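Local coordinates for peptidase S9 prolyl oligopeptidase catalytic domain-containing protein (Pyrococcus horikoshii, PDB 4HXF), which is an acylaminoacyl peptidase, a self-compartmentalizing serine protease whose hexameric assembly takes part in selecting its substrates, at the interface of chains A and B and the interface of chains A and C. Sequence-based numbering; all coordinates share one arbitrary frame. Chains: chain A/B/C, Putative uncharacterized protein PH0594.

Contact 1: the interface of chains A and B. Residues chain A 4, 345; chain B 165-166, 207.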
loop_
_atom_site.group_PDB
_atom_site.type_symbol
_atom_site.label_atom_id
_atom_site.label_comp_id
_atom_site.label_asym_id
_atom_site.label_seq_id
_atom_site.Cartn_x
_atom_site.Cartn_y
_atom_site.Cartn_z
ATOM N N ILE A 4 29.105 24.302 15.473
ATOM C CA ILE A 4 28.201 25.209 14.677
ATOM C C ILE A 4 28.978 26.272 13.863
ATOM O O ILE A 4 29.751 27.001 14.445
ATOM C CB ILE A 4 27.237 25.971 15.582
ATOM C CG1 ILE A 4 26.787 25.108 16.806
ATOM C CG2 ILE A 4 26.094 26.463 14.692
ATOM N N LYS A 345 28.759 29.446 20.671
ATOM C CA LYS A 345 29.711 28.938 19.691
ATOM C C LYS A 345 29.654 29.647 18.336
ATOM O O LYS A 345 30.431 29.363 17.449
ATOM C CB LYS A 345 29.483 27.429 19.452
ATOM C CG LYS A 345 29.763 26.544 20.680
ATOM C CD LYS A 345 29.295 25.099 20.486
ATOM C CE LYS A 345 28.762 24.458 21.798
ATOM N NZ LYS A 345 29.750 24.226 22.873
ATOM N N ILE B 165 25.080 20.288 19.504
ATOM C CA ILE B 165 25.871 21.492 19.702
ATOM C C ILE B 165 27.393 21.241 19.582
ATOM O O ILE B 165 28.155 22.189 19.364
ATOM C CB ILE B 165 25.503 22.282 20.927
ATOM C CG1 ILE B 165 25.827 21.554 22.163
ATOM C CG2 ILE B 165 24.023 22.810 20.847
ATOM C CD1 ILE B 165 25.445 22.350 23.422
ATOM N N GLU B 166 27.825 19.993 19.729
ATOM C CA GLU B 166 29.210 19.634 19.467
ATOM C C GLU B 166 29.183 18.224 19.025
ATOM O O GLU B 166 28.358 17.411 19.470
ATOM C CB GLU B 166 29.986 19.615 20.785
ATOM C CG GLU B 166 30.060 20.856 21.590
ATOM C CD GLU B 166 31.204 21.760 21.209
ATOM O OE1 GLU B 166 31.349 22.799 21.888
ATOM O OE2 GLU B 166 31.912 21.465 20.204
ATOM N N ASP B 207 35.054 21.471 24.358
ATOM C CA ASP B 207 34.982 22.594 23.404
ATOM C C ASP B 207 35.913 22.439 22.248
ATOM O O ASP B 207 36.595 23.392 21.837
ATOM C CB ASP B 207 35.215 23.922 24.207
ATOM C CG ASP B 207 34.027 24.248 25.126
ATOM O OD1 ASP B 207 32.904 23.876 24.707
ATOM O OD2 ASP B 207 34.215 24.743 26.266
#

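Contact 2: the interface of chains A and C. Residues chain A 517-518; chain C 523, 529.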
loop_
_atom_site.group_PDB
_atom_site.type_symbol
_atom_site.label_atom_id
_atom_site.label_comp_id
_atom_site.label_asym_id
_atom_site.label_seq_id
_atom_site.Cartn_x
_atom_site.Cartn_y
_atom_site.Cartn_z
ATOM N N LEU A 517 -4.655 53.199 -15.716
ATOM C CA LEU A 517 -4.545 52.889 -17.140
ATOM C C LEU A 517 -4.105 54.169 -17.903
ATOM O O LEU A 517 -3.781 54.110 -19.071
ATOM C CB LEU A 517 -5.908 52.469 -17.642
ATOM C CG LEU A 517 -6.492 51.147 -17.033
ATOM C CD1 LEU A 517 -7.903 50.813 -17.470
ATOM C CD2 LEU A 517 -5.494 50.103 -17.435
ATOM N N GLU A 518 -4.230 55.346 -17.303
ATOM C CA GLU A 518 -3.751 56.570 -17.984
ATOM C C GLU A 518 -2.597 57.296 -17.282
ATOM O O GLU A 518 -2.047 58.269 -17.845
ATOM C CB GLU A 518 -4.951 57.517 -18.114
ATOM C CG GLU A 518 -6.022 56.966 -19.067
ATOM C CD GLU A 518 -5.499 56.673 -20.526
ATOM O OE1 GLU A 518 -4.846 57.566 -21.164
ATOM O OE2 GLU A 518 -5.698 55.525 -21.070
ATOM N N ARG C 523 -0.132 49.904 -26.125
ATOM C CA ARG C 523 -1.302 50.338 -25.359
ATOM C C ARG C 523 -2.490 50.593 -26.269
ATOM O O ARG C 523 -3.615 50.165 -25.957
ATOM C CB ARG C 523 -0.965 51.660 -24.637
ATOM C CG ARG C 523 -0.089 51.450 -23.372
ATOM C CD ARG C 523 0.451 52.835 -22.939
ATOM N NE ARG C 523 -0.714 53.702 -22.641
ATOM C CZ ARG C 523 -1.204 53.921 -21.402
ATOM N NH1 ARG C 523 -0.575 53.440 -20.277
ATOM N NH2 ARG C 523 -2.305 54.679 -21.285
ATOM N N PHE C 529 -6.857 48.781 -21.871
ATOM C CA PHE C 529 -6.910 50.225 -21.705
ATOM C C PHE C 529 -8.293 50.823 -22.021
ATOM O O PHE C 529 -8.561 52.018 -21.733
ATOM C CB PHE C 529 -5.857 50.877 -22.544
ATOM C CG PHE C 529 -4.530 50.585 -22.067
ATOM C CD1 PHE C 529 -3.872 49.457 -22.422
ATOM C CD2 PHE C 529 -3.996 51.352 -21.024
ATOM C CE1 PHE C 529 -2.677 49.119 -21.874
ATOM C CE2 PHE C 529 -2.772 51.020 -20.411
ATOM C CZ PHE C 529 -2.080 49.892 -20.890
#

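Contact 3: the interface of chains A and C. Residues chain A 558, 562, 568-569, 611; chain C 133-135.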
loop_
_atom_site.group_PDB
_atom_site.type_symbol
_atom_site.label_atom_id
_atom_site.label_comp_id
_atom_site.label_asym_id
_atom_site.label_seq_id
_atom_site.Cartn_x
_atom_site.Cartn_y
_atom_site.Cartn_z
ATOM N N TYR A 558 13.483 39.651 -16.337
ATOM C CA TYR A 558 14.420 38.659 -16.823
ATOM C C TYR A 558 14.419 38.536 -18.358
ATOM O O TYR A 558 15.491 38.714 -19.017
ATOM C CB TYR A 558 14.128 37.294 -16.207
ATOM C CG TYR A 558 15.059 36.201 -16.752
ATOM C CD1 TYR A 558 16.381 36.113 -16.356
ATOM C CD2 TYR A 558 14.637 35.371 -17.747
ATOM C CE1 TYR A 558 17.239 35.172 -16.916
ATOM C CE2 TYR A 558 15.471 34.457 -18.353
ATOM C CZ TYR A 558 16.790 34.357 -17.908
ATOM O OH TYR A 558 17.687 33.477 -18.469
ATOM N N LYS A 562 17.398 39.842 -20.939
ATOM C CA LYS A 562 18.037 38.940 -21.841
ATOM C C LYS A 562 17.883 39.434 -23.309
ATOM O O LYS A 562 18.829 39.313 -24.098
ATOM C CB LYS A 562 17.420 37.533 -21.712
ATOM C CG LYS A 562 17.829 36.824 -20.410
ATOM C CD LYS A 562 19.294 36.437 -20.255
ATOM C CE LYS A 562 19.737 35.597 -21.301
ATOM N NZ LYS A 562 21.236 35.163 -21.118
ATOM N N VAL A 568 21.964 38.135 -16.684
ATOM C CA VAL A 568 20.858 37.996 -15.742
ATOM C C VAL A 568 20.511 36.521 -15.615
ATOM O O VAL A 568 20.737 35.763 -16.597
ATOM C CB VAL A 568 19.667 38.877 -16.120
ATOM C CG1 VAL A 568 19.106 38.456 -17.477
ATOM C CG2 VAL A 568 18.635 38.926 -14.920
ATOM N N TYR A 569 20.031 36.131 -14.442
ATOM C CA TYR A 569 19.713 34.790 -14.107
ATOM C C TYR A 569 18.394 34.817 -13.340
ATOM O O TYR A 569 18.166 35.821 -12.650
ATOM C CB TYR A 569 20.772 34.179 -13.185
ATOM C CG TYR A 569 22.169 34.302 -13.737
ATOM C CD1 TYR A 569 22.946 35.469 -13.475
ATOM C CD2 TYR A 569 22.710 33.289 -14.539
ATOM C CE1 TYR A 569 24.207 35.574 -14.019
ATOM C CE2 TYR A 569 23.958 33.438 -15.130
ATOM C CZ TYR A 569 24.724 34.558 -14.820
ATOM O OH TYR A 569 25.988 34.645 -15.398
ATOM N N PHE A 611 27.260 31.180 -14.120
ATOM C CA PHE A 611 26.777 30.733 -12.852
ATOM C C PHE A 611 26.252 29.285 -13.043
ATOM O O PHE A 611 25.074 29.061 -13.209
ATOM C CB PHE A 611 25.758 31.719 -12.301
ATOM C CG PHE A 611 25.492 31.607 -10.829
ATOM C CD1 PHE A 611 26.403 32.060 -9.863
ATOM C CD2 PHE A 611 24.356 31.079 -10.389
ATOM C CE1 PHE A 611 26.165 31.952 -8.532
ATOM C CE2 PHE A 611 24.077 31.037 -9.007
ATOM C CZ PHE A 611 25.035 31.452 -8.067
ATOM N N PHE C 133 15.970 26.928 -12.628
ATOM C CA PHE C 133 16.963 27.931 -12.803
ATOM C C PHE C 133 17.182 28.201 -14.265
ATOM O O PHE C 133 17.318 27.196 -15.037
ATOM C CB PHE C 133 18.279 27.488 -12.222
ATOM C CG PHE C 133 19.285 28.557 -12.154
ATOM C CD1 PHE C 133 19.185 29.562 -11.193
ATOM C CD2 PHE C 133 20.308 28.646 -13.080
ATOM C CE1 PHE C 133 20.108 30.577 -11.212
ATOM C CE2 PHE C 133 21.180 29.711 -13.118
ATOM C CZ PHE C 133 21.104 30.659 -12.153
ATOM N N GLU C 134 17.154 29.435 -14.675
ATOM C CA GLU C 134 17.212 29.762 -16.125
ATOM C C GLU C 134 18.299 30.832 -16.328
ATOM O O GLU C 134 18.345 31.916 -15.692
ATOM C CB GLU C 134 15.867 30.166 -16.669
ATOM C CG GLU C 134 15.788 30.413 -18.166
ATOM C CD GLU C 134 16.103 29.118 -18.911
ATOM O OE1 GLU C 134 17.194 29.150 -19.577
ATOM O OE2 GLU C 134 15.396 28.064 -18.776
ATOM N N ASP C 135 19.067 30.637 -17.420
ATOM C CA ASP C 135 20.043 31.621 -17.862
ATOM C C ASP C 135 20.003 31.812 -19.398
ATOM O O ASP C 135 20.839 32.568 -19.939
ATOM C CB ASP C 135 21.484 31.218 -17.460
ATOM C CG ASP C 135 21.985 29.983 -18.222
ATOM O OD1 ASP C 135 21.276 29.416 -19.044
ATOM O OD2 ASP C 135 23.138 29.578 -17.972
#

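Contact 1: the interface of chains A and B
A:Lys345 lies on a loop, in the bridging backbone region (phi -109°, psi -7°), and faces the beginning of strand 163-171 of chain B, where B:Ile165 departs from extended geometry before B:Glu166 resumes it. The long lysine side chain carries most of chain A's share of this patch, reaching toward two acids of chain B. Its ammonium NZ makes a salt bridge with the carboxylate OE1 of B:Glu166; the modelled separation is too short to be trusted, so its exact length carries no weight. A bend at chi2 of B:Glu166 (-88°) turns the carboxylate back toward the lysine, and the two side chains cross obliquely. Farther out on the same side of the ammonium, B:Asp207 adds a longer salt bridge, its OD1 standing 3.7 Å from A:Lys345 NZ. Two acids beside one ammonium would probably stabilise its positive charge. Lower on the lysine, the methylenes run over the backbone carbonyl of B:Ile165, whose O lies 3.3 Å from A:Lys345 CD. The isoleucine side chain flanks the same stretch, CB being 4.0 Å from A:Lys345 CE. A:Ile4, incompletely modelled, adds a peripheral contact: its CG1 is 4.1 Å from B:Ile165 O.

Contact 2: the interface of chains A and C
The guanidinium of C:Arg523 leans over the rim of the C:Phe529 ring, the two planes well inclined to each other, and together they meet A:Leu517 and A:Glu518. Over one guanidinium face lies CE2 of the phenylalanine, displaced toward the rim, while one face of the phenyl ring carries the arginine CG, likewise offset. At the ring's edge, in its plane, sits the backbone O of A:Leu517; the edge of the guanidinium is met by the carboxylate carbon of A:Glu518. A:Leu517 O accepts a hydrogen bond from C:Arg523 NH2 at 2.7 Å. The donor comes nearly end-on to the carbonyl oxygen (C=O...N 157°), slightly tilted from the carbonyl plane, while the oxygen lies 25° out of the guanidinium plane. A bend at chi3 (60°) carries the arginine tip past the CE2 rim of the phenyl ring toward chain A; the aromatic rim beneath the guanidinium probably helps to hold it in place. The poorly ordered A:Glu518 adds a loose salt bridge to the same nitrogen, its carboxylate turned steeply against the guanidinium. Below the carbonyl, the leucine side chain crosses the phenylalanine: A:Leu517 CB is 4.0 Å from C:Phe529 CD2, and its methyl CD2 lies 4.1 Å from that atom.

Contact 3: the interface of chains A and C
A:Tyr569 and C:Phe133 bring together the alpha/beta-hydrolase part of one prolyl oligopeptidase-family (S9) subunit and strand 131-134 of the next. Apolar packing centres on the phenylalanine's leading ring atom: CZ lies 3.7 Å from A:Tyr569 CB and 3.7 Å from A:Phe611 CD2. The A:Phe611 side chain crosses that of C:Phe133 at about a right angle, and its CB lies over one face of the A:Tyr569 ring, toward the rim, and probably helps to steady it. With CG anti to the backbone N (chi1 -170°), C:Phe133 points the CZ apex of its ring into the corner formed by A:Tyr569 and A:Phe611. Beside it, C:Asp135 lays its CB 3.8 Å from A:Tyr569 CD2, the carboxylate turned 46° from the tyrosine ring. Hydrogen bonding comes from helix 552-563: A:Lys562 NZ donates to the backbone O of C:Asp135 at 2.9 Å, standing 34° off the carbonyl plane. Bends at chi2 and chi3 curl the lysine toward this oxygen. As for electrostatics, A:Lys562 NZ is 6.1 Å from C:Asp135 OD1, where it could exert a longer-range attraction. Van der Waals contact continues at A:Tyr558: its phenol OH reaches the backbone between C:Glu134 and C:Asp135, 3.3 Å from C:Glu134 O, and its CE2 lies 4.1 Å from C:Glu134 CG.

Contacts 2 and 3 belong to the same two-fold A–C interface, their C-alpha centres about 30 Å apart, and each has a twin with the chains exchanged. They share no residues: contact 2 pairs a loop with helix 521-524 and the short helical turn 527-533, whereas contact 3 brings strand 131-134 to helix 552-563 and strand 568-573. Contact 1, about 38 Å from contact 3 and 60 Å from contact 2, joins chain A to B through an interface lacking exact two-fold symmetry. Chain A thus uses distinct surfaces for two neighbours, consistent with building the six-subunit, self-compartmentalizing assembly.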